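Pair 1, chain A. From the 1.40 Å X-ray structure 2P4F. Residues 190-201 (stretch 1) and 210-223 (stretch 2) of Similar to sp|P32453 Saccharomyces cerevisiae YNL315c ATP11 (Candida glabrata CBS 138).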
# COMPACT_ATOMS: atom_id res chain seq x y z
N GLY A 190 -13.64 4.46 -1.53
CA GLY A 190 -14.85 4.21 -2.30
C GLY A 190 -14.76 2.87 -3.01
O GLY A 190 -13.75 2.17 -2.89
N PRO A 191 -15.77 2.46 -3.75
CA PRO A 191 -15.75 1.11 -4.31
C PRO A 191 -14.59 0.91 -5.27
O PRO A 191 -14.17 -0.26 -5.46
CB PRO A 191 -17.07 0.99 -5.07
CG PRO A 191 -17.63 2.35 -5.18
CD PRO A 191 -17.01 3.19 -4.10
N ASN A 192 -14.09 1.99 -5.88
CA ASN A 192 -12.99 1.78 -6.82
C ASN A 192 -11.66 2.37 -6.37
O ASN A 192 -10.69 2.47 -7.13
CB ASN A 192 -13.33 2.44 -8.17
CG ASN A 192 -14.44 1.64 -8.84
OD1 ASN A 192 -14.24 0.44 -9.09
ND2 ASN A 192 -15.58 2.27 -9.08
N THR A 193 -11.59 2.78 -5.08
CA THR A 193 -10.41 3.54 -4.64
C THR A 193 -10.02 3.14 -3.23
O THR A 193 -10.81 3.35 -2.29
CB THR A 193 -10.71 5.05 -4.66
OG1 THR A 193 -11.42 5.40 -5.87
CG2 THR A 193 -9.43 5.91 -4.65
N VAL A 194 -8.82 2.60 -3.09
CA VAL A 194 -8.34 2.07 -1.80
C VAL A 194 -7.06 2.77 -1.46
O VAL A 194 -6.21 2.94 -2.36
CB VAL A 194 -8.11 0.55 -1.93
CG1 VAL A 194 -7.51 -0.01 -0.62
CG2 VAL A 194 -9.42 -0.16 -2.27
N HIS A 195 -6.90 3.24 -0.22
CA HIS A 195 -5.69 3.97 0.15
C HIS A 195 -4.88 3.17 1.17
O HIS A 195 -5.47 2.47 2.00
CB HIS A 195 -6.06 5.31 0.80
CG HIS A 195 -6.77 6.24 -0.13
ND1 HIS A 195 -7.34 7.41 0.35
CD2 HIS A 195 -6.93 6.24 -1.49
CE1 HIS A 195 -7.84 8.06 -0.71
NE2 HIS A 195 -7.63 7.39 -1.84
N CYS A 196 -3.57 3.32 1.12
CA CYS A 196 -2.70 2.76 2.16
C CYS A 196 -1.90 3.93 2.71
O CYS A 196 -1.21 4.62 1.89
CB CYS A 196 -1.81 1.65 1.55
SG CYS A 196 -0.76 0.93 2.85
N LEU A 197 -1.95 4.24 4.00
CA LEU A 197 -1.32 5.39 4.60
C LEU A 197 -0.24 4.90 5.56
O LEU A 197 -0.54 4.00 6.38
CB LEU A 197 -2.34 6.20 5.40
CG LEU A 197 -3.68 6.56 4.70
CD1 LEU A 197 -4.50 7.42 5.66
CD2 LEU A 197 -3.43 7.22 3.37
N ILE A 198 0.96 5.43 5.48
CA ILE A 198 2.04 5.02 6.37
C ILE A 198 2.52 6.24 7.15
O ILE A 198 2.85 7.28 6.57
CB ILE A 198 3.16 4.30 5.57
CG1 ILE A 198 2.60 3.25 4.59
CG2 ILE A 198 4.17 3.67 6.56
CD1 ILE A 198 3.70 2.55 3.78
N THR A 199 2.56 6.10 8.48
CA THR A 199 2.78 7.19 9.41
C THR A 199 3.80 6.78 10.47
O THR A 199 3.76 5.64 10.97
CB THR A 199 1.48 7.54 10.16
OG1 THR A 199 0.46 7.78 9.18
CG2 THR A 199 1.66 8.78 11.01
N SER A 200 4.70 7.68 10.80
CA SER A 200 5.65 7.26 11.85
C SER A 200 5.00 7.18 13.22
O SER A 200 4.34 8.16 13.64
CB SER A 200 6.83 8.23 11.87
OG SER A 200 7.75 7.87 12.88
N LEU A 201 5.17 6.09 13.92
CA LEU A 201 4.36 5.87 15.12
C LEU A 201 4.78 6.80 16.25
O LEU A 201 3.95 7.29 17.02
CB LEU A 201 4.51 4.38 15.51
CG LEU A 201 3.61 3.89 16.66
CD1 LEU A 201 3.26 2.42 16.44
CD2 LEU A 201 4.32 4.03 17.96
N PHE A 210 3.66 16.04 11.95
CA PHE A 210 4.04 14.62 12.09
C PHE A 210 2.82 13.70 12.07
O PHE A 210 2.96 12.46 11.89
CB PHE A 210 4.78 14.43 13.42
CG PHE A 210 5.99 15.34 13.54
CD1 PHE A 210 6.87 15.45 12.48
CD2 PHE A 210 6.22 16.05 14.70
CE1 PHE A 210 7.98 16.24 12.54
CE2 PHE A 210 7.34 16.87 14.78
CZ PHE A 210 8.21 16.96 13.70
N ALA A 211 1.64 14.29 12.24
CA ALA A 211 0.40 13.55 12.27
C ALA A 211 0.03 13.13 10.85
O ALA A 211 -0.64 12.11 10.61
CB ALA A 211 -0.72 14.42 12.85
N LYS A 212 0.48 13.90 9.85
CA LYS A 212 0.28 13.51 8.44
C LYS A 212 1.07 12.25 8.07
O LYS A 212 2.22 12.14 8.44
CB LYS A 212 0.73 14.72 7.62
CG LYS A 212 0.84 14.79 6.15
CD LYS A 212 1.19 16.20 5.66
CE LYS A 212 2.53 16.64 6.24
NZ LYS A 212 3.40 17.28 5.20
N PRO A 213 0.50 11.31 7.33
CA PRO A 213 1.30 10.19 6.85
C PRO A 213 2.46 10.70 6.01
O PRO A 213 2.31 11.62 5.21
CB PRO A 213 0.38 9.38 5.93
CG PRO A 213 -0.97 9.93 6.16
CD PRO A 213 -0.90 11.28 6.85
N HIS A 214 3.64 10.09 6.15
CA HIS A 214 4.71 10.49 5.21
C HIS A 214 4.50 9.86 3.84
O HIS A 214 5.06 10.37 2.86
CB HIS A 214 6.06 10.07 5.77
CG HIS A 214 6.17 8.64 6.22
ND1 HIS A 214 6.21 7.60 5.32
CD2 HIS A 214 6.31 8.14 7.49
CE1 HIS A 214 6.34 6.46 6.02
NE2 HIS A 214 6.40 6.77 7.33
N THR A 215 3.75 8.77 3.75
CA THR A 215 3.54 8.07 2.46
C THR A 215 2.04 7.80 2.30
O THR A 215 1.45 7.19 3.24
CB THR A 215 4.33 6.76 2.43
OG1 THR A 215 5.73 7.07 2.52
CG2 THR A 215 4.15 6.04 1.08
N THR A 216 1.45 8.20 1.20
CA THR A 216 0.03 7.86 0.93
C THR A 216 0.01 7.16 -0.41
O THR A 216 0.60 7.68 -1.40
CB THR A 216 -0.82 9.13 0.87
OG1 THR A 216 -0.87 9.67 2.23
CG2 THR A 216 -2.27 8.90 0.48
N ILE A 217 -0.64 6.03 -0.52
CA ILE A 217 -0.71 5.26 -1.74
C ILE A 217 -2.19 5.11 -2.10
O ILE A 217 -2.99 4.77 -1.24
CB ILE A 217 -0.04 3.89 -1.57
CG1 ILE A 217 1.43 4.05 -1.05
CG2 ILE A 217 -0.12 3.13 -2.86
CD1 ILE A 217 2.05 2.83 -0.53
N GLN A 218 -2.50 5.33 -3.41
CA GLN A 218 -3.83 5.07 -3.90
C GLN A 218 -3.76 3.86 -4.85
O GLN A 218 -2.82 3.81 -5.68
CB GLN A 218 -4.43 6.23 -4.71
CG GLN A 218 -4.59 7.55 -3.92
CD GLN A 218 -5.48 8.46 -4.76
OE1 GLN A 218 -4.95 8.96 -5.80
NE2 GLN A 218 -6.76 8.65 -4.39
N PHE A 219 -4.76 2.97 -4.69
CA PHE A 219 -4.98 1.90 -5.66
C PHE A 219 -6.31 2.14 -6.32
O PHE A 219 -7.31 2.23 -5.62
CB PHE A 219 -4.97 0.54 -4.94
CG PHE A 219 -3.64 0.18 -4.35
CD1 PHE A 219 -2.67 -0.53 -5.06
CD2 PHE A 219 -3.35 0.53 -3.03
CE1 PHE A 219 -1.43 -0.89 -4.53
CE2 PHE A 219 -2.12 0.19 -2.48
CZ PHE A 219 -1.18 -0.54 -3.21
N HIS A 220 -6.29 2.25 -7.64
CA HIS A 220 -7.52 2.53 -8.39
C HIS A 220 -8.01 1.26 -9.03
O HIS A 220 -7.24 0.65 -9.77
CB HIS A 220 -7.22 3.56 -9.49
CG HIS A 220 -6.74 4.83 -8.85
ND1 HIS A 220 -7.58 5.72 -8.23
CD2 HIS A 220 -5.46 5.30 -8.74
CE1 HIS A 220 -6.85 6.71 -7.76
NE2 HIS A 220 -5.54 6.49 -8.04
N LEU A 221 -9.23 0.86 -8.79
CA LEU A 221 -9.77 -0.42 -9.25
C LEU A 221 -10.73 -0.29 -10.42
O LEU A 221 -11.38 -1.24 -10.83
CB LEU A 221 -10.55 -1.08 -8.07
CG LEU A 221 -9.79 -1.17 -6.74
CD1 LEU A 221 -10.67 -1.97 -5.79
CD2 LEU A 221 -8.40 -1.75 -6.90
N ASP A 222 -10.86 0.91 -10.99
CA ASP A 222 -11.82 1.25 -12.02
C ASP A 222 -11.66 0.34 -13.25
O ASP A 222 -12.68 0.15 -13.96
CB ASP A 222 -11.65 2.72 -12.44
CG ASP A 222 -11.67 3.65 -11.24
OD1 ASP A 222 -12.61 4.52 -11.22
OD2 ASP A 222 -10.78 3.62 -10.34
N LEU A 223 -10.45 -0.14 -13.54
CA LEU A 223 -10.24 -0.98 -14.72
C LEU A 223 -10.09 -2.43 -14.34
O LEU A 223 -9.66 -3.31 -15.14
CB LEU A 223 -8.94 -0.51 -15.42
CG LEU A 223 -8.96 0.98 -15.76
CD1 LEU A 223 -7.68 1.34 -16.54
CD2 LEU A 223 -10.23 1.32 -16.50
O HOH W 1 -10.28 5.42 -8.39
O HOH W 2 4.38 10.38 9.58
O HOH W 3 4.88 10.76 12.56

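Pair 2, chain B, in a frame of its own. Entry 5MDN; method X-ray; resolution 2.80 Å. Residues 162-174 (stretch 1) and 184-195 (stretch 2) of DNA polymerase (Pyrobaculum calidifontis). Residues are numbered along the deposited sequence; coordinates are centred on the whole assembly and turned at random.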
# COMPACT_ATOMS: atom_id res chain seq x y z
N PRO B 162 -2.17 -0.21 -25.14
CA PRO B 162 -3.39 -0.83 -24.60
C PRO B 162 -3.06 -2.16 -23.92
O PRO B 162 -2.35 -3.00 -24.49
CB PRO B 162 -4.27 -1.02 -25.83
CG PRO B 162 -3.32 -1.04 -26.98
CD PRO B 162 -2.23 -0.08 -26.60
N LEU B 163 -3.58 -2.34 -22.72
CA LEU B 163 -3.36 -3.55 -21.94
C LEU B 163 -4.67 -4.31 -21.78
O LEU B 163 -5.73 -3.70 -21.60
CB LEU B 163 -2.77 -3.22 -20.56
CG LEU B 163 -1.36 -2.62 -20.52
CD1 LEU B 163 -0.92 -2.42 -19.08
CD2 LEU B 163 -0.38 -3.51 -21.27
N ARG B 164 -4.58 -5.63 -21.83
CA ARG B 164 -5.73 -6.49 -21.57
C ARG B 164 -5.82 -6.72 -20.07
O ARG B 164 -4.98 -7.40 -19.48
CB ARG B 164 -5.60 -7.81 -22.33
CG ARG B 164 -5.67 -7.66 -23.85
CD ARG B 164 -5.90 -8.99 -24.54
NE ARG B 164 -4.71 -9.84 -24.53
CZ ARG B 164 -3.70 -9.72 -25.39
NH1 ARG B 164 -3.72 -8.79 -26.33
NH2 ARG B 164 -2.66 -10.54 -25.30
N VAL B 165 -6.85 -6.15 -19.45
CA VAL B 165 -7.04 -6.18 -18.00
C VAL B 165 -8.15 -7.17 -17.67
O VAL B 165 -9.18 -7.21 -18.35
CB VAL B 165 -7.36 -4.78 -17.45
CG1 VAL B 165 -7.41 -4.80 -15.94
CG2 VAL B 165 -6.32 -3.77 -17.94
N LEU B 166 -7.93 -7.96 -16.63
CA LEU B 166 -8.91 -8.94 -16.16
C LEU B 166 -9.13 -8.74 -14.66
O LEU B 166 -8.19 -8.87 -13.87
CB LEU B 166 -8.44 -10.37 -16.44
CG LEU B 166 -9.37 -11.47 -15.92
CD1 LEU B 166 -10.41 -11.83 -16.96
CD2 LEU B 166 -8.58 -12.69 -15.48
N ALA B 167 -10.36 -8.41 -14.29
CA ALA B 167 -10.78 -8.39 -12.89
C ALA B 167 -11.43 -9.72 -12.54
O ALA B 167 -12.11 -10.34 -13.37
CB ALA B 167 -11.74 -7.24 -12.63
N PHE B 168 -11.22 -10.17 -11.31
CA PHE B 168 -11.81 -11.42 -10.87
C PHE B 168 -12.15 -11.34 -9.39
O PHE B 168 -11.46 -10.67 -8.61
CB PHE B 168 -10.89 -12.62 -11.15
CG PHE B 168 -9.84 -12.84 -10.09
CD1 PHE B 168 -8.71 -12.03 -10.03
CD2 PHE B 168 -9.97 -13.88 -9.18
CE1 PHE B 168 -7.74 -12.25 -9.06
CE2 PHE B 168 -9.00 -14.09 -8.21
CZ PHE B 168 -7.89 -13.28 -8.16
N ASP B 169 -13.24 -12.01 -9.02
CA ASP B 169 -13.70 -12.09 -7.64
C ASP B 169 -14.16 -13.51 -7.37
O ASP B 169 -14.63 -14.21 -8.27
CB ASP B 169 -14.84 -11.09 -7.38
CG ASP B 169 -15.15 -10.92 -5.91
OD1 ASP B 169 -14.31 -10.34 -5.19
OD2 ASP B 169 -16.23 -11.37 -5.48
N ILE B 170 -14.04 -13.94 -6.11
CA ILE B 170 -14.46 -15.27 -5.71
C ILE B 170 -15.31 -15.18 -4.45
O ILE B 170 -15.25 -14.21 -3.69
CB ILE B 170 -13.27 -16.23 -5.46
CG1 ILE B 170 -12.61 -15.94 -4.11
CG2 ILE B 170 -12.25 -16.14 -6.59
CD1 ILE B 170 -11.55 -16.94 -3.72
N GLU B 171 -16.12 -16.22 -4.23
CA GLU B 171 -16.79 -16.43 -2.96
C GLU B 171 -16.70 -17.91 -2.59
O GLU B 171 -16.89 -18.78 -3.44
CB GLU B 171 -18.26 -15.98 -3.01
CG GLU B 171 -18.44 -14.47 -3.08
CD GLU B 171 -17.83 -13.74 -1.90
OE1 GLU B 171 -17.70 -14.35 -0.81
OE2 GLU B 171 -17.48 -12.55 -2.05
N VAL B 172 -16.40 -18.17 -1.32
CA VAL B 172 -16.09 -19.50 -0.83
C VAL B 172 -17.14 -19.89 0.20
O VAL B 172 -17.54 -19.05 1.02
CB VAL B 172 -14.67 -19.56 -0.23
CG1 VAL B 172 -14.44 -20.87 0.48
CG2 VAL B 172 -13.63 -19.34 -1.32
N TYR B 173 -17.56 -21.16 0.18
CA TYR B 173 -18.65 -21.70 0.98
C TYR B 173 -18.68 -21.18 2.42
O TYR B 173 -19.61 -20.47 2.80
CB TYR B 173 -18.55 -23.23 0.98
CG TYR B 173 -19.77 -23.94 1.50
CD1 TYR B 173 -21.00 -23.77 0.88
CD2 TYR B 173 -19.70 -24.79 2.59
CE1 TYR B 173 -22.13 -24.42 1.34
CE2 TYR B 173 -20.82 -25.45 3.06
CZ TYR B 173 -22.03 -25.25 2.44
OH TYR B 173 -23.15 -25.91 2.90
N ASN B 174 -17.69 -21.56 3.23
CA ASN B 174 -17.45 -20.98 4.56
C ASN B 174 -18.57 -21.25 5.57
O ASN B 174 -18.74 -20.50 6.53
CB ASN B 174 -17.13 -19.47 4.45
CG ASN B 174 -18.33 -18.56 4.74
OD1 ASN B 174 -18.25 -17.68 5.60
ND2 ASN B 174 -19.43 -18.76 4.02
N ASP B 184 -13.80 -27.21 1.75
CA ASP B 184 -14.78 -26.17 1.42
C ASP B 184 -14.56 -25.68 -0.01
O ASP B 184 -13.46 -25.21 -0.34
CB ASP B 184 -14.66 -24.99 2.39
CG ASP B 184 -14.82 -25.42 3.83
OD1 ASP B 184 -13.91 -26.08 4.36
OD2 ASP B 184 -15.86 -25.08 4.43
N PRO B 185 -15.56 -25.77 -0.89
CA PRO B 185 -15.35 -25.49 -2.31
C PRO B 185 -15.49 -24.02 -2.66
O PRO B 185 -16.14 -23.23 -1.97
CB PRO B 185 -16.46 -26.31 -2.97
CG PRO B 185 -17.57 -26.26 -1.98
CD PRO B 185 -16.91 -26.31 -0.63
N VAL B 186 -14.86 -23.66 -3.78
CA VAL B 186 -15.04 -22.33 -4.38
C VAL B 186 -16.42 -22.30 -5.04
O VAL B 186 -16.64 -22.93 -6.08
CB VAL B 186 -13.93 -22.01 -5.38
CG1 VAL B 186 -14.23 -20.71 -6.11
CG2 VAL B 186 -12.59 -21.93 -4.68
N VAL B 187 -17.35 -21.56 -4.44
CA VAL B 187 -18.75 -21.63 -4.85
C VAL B 187 -18.98 -20.84 -6.14
O VAL B 187 -19.62 -21.34 -7.08
CB VAL B 187 -19.66 -21.14 -3.71
CG1 VAL B 187 -20.79 -20.26 -4.22
CG2 VAL B 187 -20.22 -22.33 -2.93
N MET B 188 -18.46 -19.62 -6.22
CA MET B 188 -18.64 -18.78 -7.39
C MET B 188 -17.34 -18.05 -7.69
O MET B 188 -16.56 -17.74 -6.79
CB MET B 188 -19.77 -17.76 -7.21
CG MET B 188 -21.16 -18.28 -7.55
SD MET B 188 -22.42 -17.00 -7.35
CE MET B 188 -23.81 -17.75 -8.17
N LEU B 189 -17.12 -17.77 -8.98
CA LEU B 189 -15.96 -17.00 -9.41
C LEU B 189 -16.36 -16.22 -10.65
O LEU B 189 -16.62 -16.81 -11.70
CB LEU B 189 -14.77 -17.92 -9.70
CG LEU B 189 -13.39 -17.29 -9.92
CD1 LEU B 189 -12.30 -18.29 -9.55
CD2 LEU B 189 -13.20 -16.81 -11.35
N ALA B 190 -16.42 -14.89 -10.53
CA ALA B 190 -16.72 -14.03 -11.65
C ALA B 190 -15.45 -13.42 -12.23
O ALA B 190 -14.45 -13.23 -11.52
CB ALA B 190 -17.68 -12.91 -11.25
N VAL B 191 -15.49 -13.12 -13.52
CA VAL B 191 -14.42 -12.42 -14.21
C VAL B 191 -15.03 -11.30 -15.05
O VAL B 191 -16.13 -11.45 -15.59
CB VAL B 191 -13.57 -13.37 -15.09
CG1 VAL B 191 -12.90 -14.44 -14.24
CG2 VAL B 191 -14.43 -14.01 -16.17
N LYS B 192 -14.32 -10.18 -15.13
CA LYS B 192 -14.71 -9.07 -15.99
C LYS B 192 -13.46 -8.53 -16.66
O LYS B 192 -12.38 -8.53 -16.07
CB LYS B 192 -15.43 -7.96 -15.20
CG LYS B 192 -16.09 -6.90 -16.08
CD LYS B 192 -16.92 -5.93 -15.26
CE LYS B 192 -17.35 -4.73 -16.09
NZ LYS B 192 -18.37 -5.09 -17.11
N THR B 193 -13.62 -8.07 -17.90
CA THR B 193 -12.49 -7.81 -18.78
C THR B 193 -12.60 -6.41 -19.37
O THR B 193 -13.68 -5.82 -19.44
CB THR B 193 -12.41 -8.83 -19.93
OG1 THR B 193 -13.40 -8.53 -20.92
CG2 THR B 193 -12.63 -10.25 -19.42
N SER B 194 -11.44 -5.89 -19.79
CA SER B 194 -11.42 -4.57 -20.41
C SER B 194 -12.10 -4.57 -21.77
O SER B 194 -12.57 -3.53 -22.23
CB SER B 194 -9.98 -4.08 -20.53
OG SER B 194 -9.16 -5.05 -21.15
N ASP B 195 -12.13 -5.72 -22.45
CA ASP B 195 -12.91 -5.85 -23.67
C ASP B 195 -14.38 -5.52 -23.42
O ASP B 195 -15.01 -4.79 -24.19
CB ASP B 195 -12.78 -7.26 -24.25
CG ASP B 195 -11.45 -7.48 -24.95
OD1 ASP B 195 -10.69 -6.50 -25.11
OD2 ASP B 195 -11.17 -8.63 -25.34

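The sharpest difference lies at one matched cross-strand pair on the same face of the sheet. In pair 1, His195(A) faces Gln218(A), and the amide nitrogen NE2 of Gln218(A) donates a nearly straight hydrogen bond of 3.0 Å to NE2 of His195(A). In pair 2 the same positions hold Phe168(B) and Val191(B), which have no polar side-chain atoms, and they meet through CB of Phe168(B) and CG1 of Val191(B), 4.1 Å apart. The two aromatic side chains also leave the backbone differently: His195(A) is m, and its end comes nearer the partner strand, whereas Phe168(B) is p and its end leads away.

Around this pair the backbones are almost the same. Each contact is an antiparallel strand pair, with axes at 159° in pair 1 and 161° in pair 2, and 14 central residues superpose to 0.5 Å. Val194(A), Cys196(A) and Ile198(A) match Ala167(B), Asp169(B) and Glu171(B); their partners Phe219(A), Ile217(A) and Thr215(A) match Lys192(B), Ala190(B) and Met188(B). These are the hydrogen-bonded pairs of both ladders. Cys196(A) N reaches Ile217(A) O at 2.8 Å, and Asp169(B) N reaches Ala190(B) O at 3.0 Å. At the intervening pairs CA-H groups approach carbonyl oxygens, as when His195(A) CA lies 3.1 Å from Ile217(A) O and Phe168(B) CA lies 3.3 Å from Ala190(B) O.

The face carrying Val194(A), Cys196(A) and Ile198(A) is largely apolar in pair 1. Cys196(A) CB lies 4.2 Å from Ile217(A) CB and 4.3 Å from CE2 at the edge of the Phe219(A) ring, so a small residue and bulky ones share the space. In pair 2, Ala167(B) and Ala190(B) are small, while the long side chains of Lys192(B), Glu171(B) and Met188(B) lead away at their ends. Backbone bonding therefore carries much of the contact here.

On the other face, Leu197(A) and Thr216(A) match Ile170(B) and Leu189(B). Either combination supplies methyl groups: CD2 of Leu197(A) meets CG2 of Thr216(A) at 3.5 Å, and CG2 of Ile170(B) meets CD1 of Leu189(B) at 3.7 Å. Leu166(B), which matches Thr193(A), extends CD1 to 3.7 Å from CG2 of Thr193(B). The shorter Thr193(A) still brings CG2 to 4.0 Å from His220(A) ND1, and its hydroxyl also meets water 1, which lies 2.8 Å from Thr193(A) OG1 and 2.7 Å from His220(A) ND1, and donates to Asp222(A) OD2 at 2.7 Å.

One end differs. Leu221(A) and Ser194(B) match, and each backbone nitrogen bonds to the opposing carbonyl, Leu221(A) N to Asn192(A) O at 2.7 Å and Ser194(B) N to Val165(B) O at 3.0 Å. Ser194(B) adds a bond through its hydroxyl, accepting from Val165(B) N to OG at 3.1 Å; Leu221(A) offers instead a methyl, CD1, 4.2 Å from CG2 of Val194(A). The far end is shared: at the beta bulge of pair 2, Glu171(B) O accepts from Val187(B) N at 3.0 Å and Met188(B) N at 3.3 Å, and the matching Ile198(A) O accepts a weak bond from Thr215(A) N at 3.3 Å and lies 2.9 Å from His214(A) N.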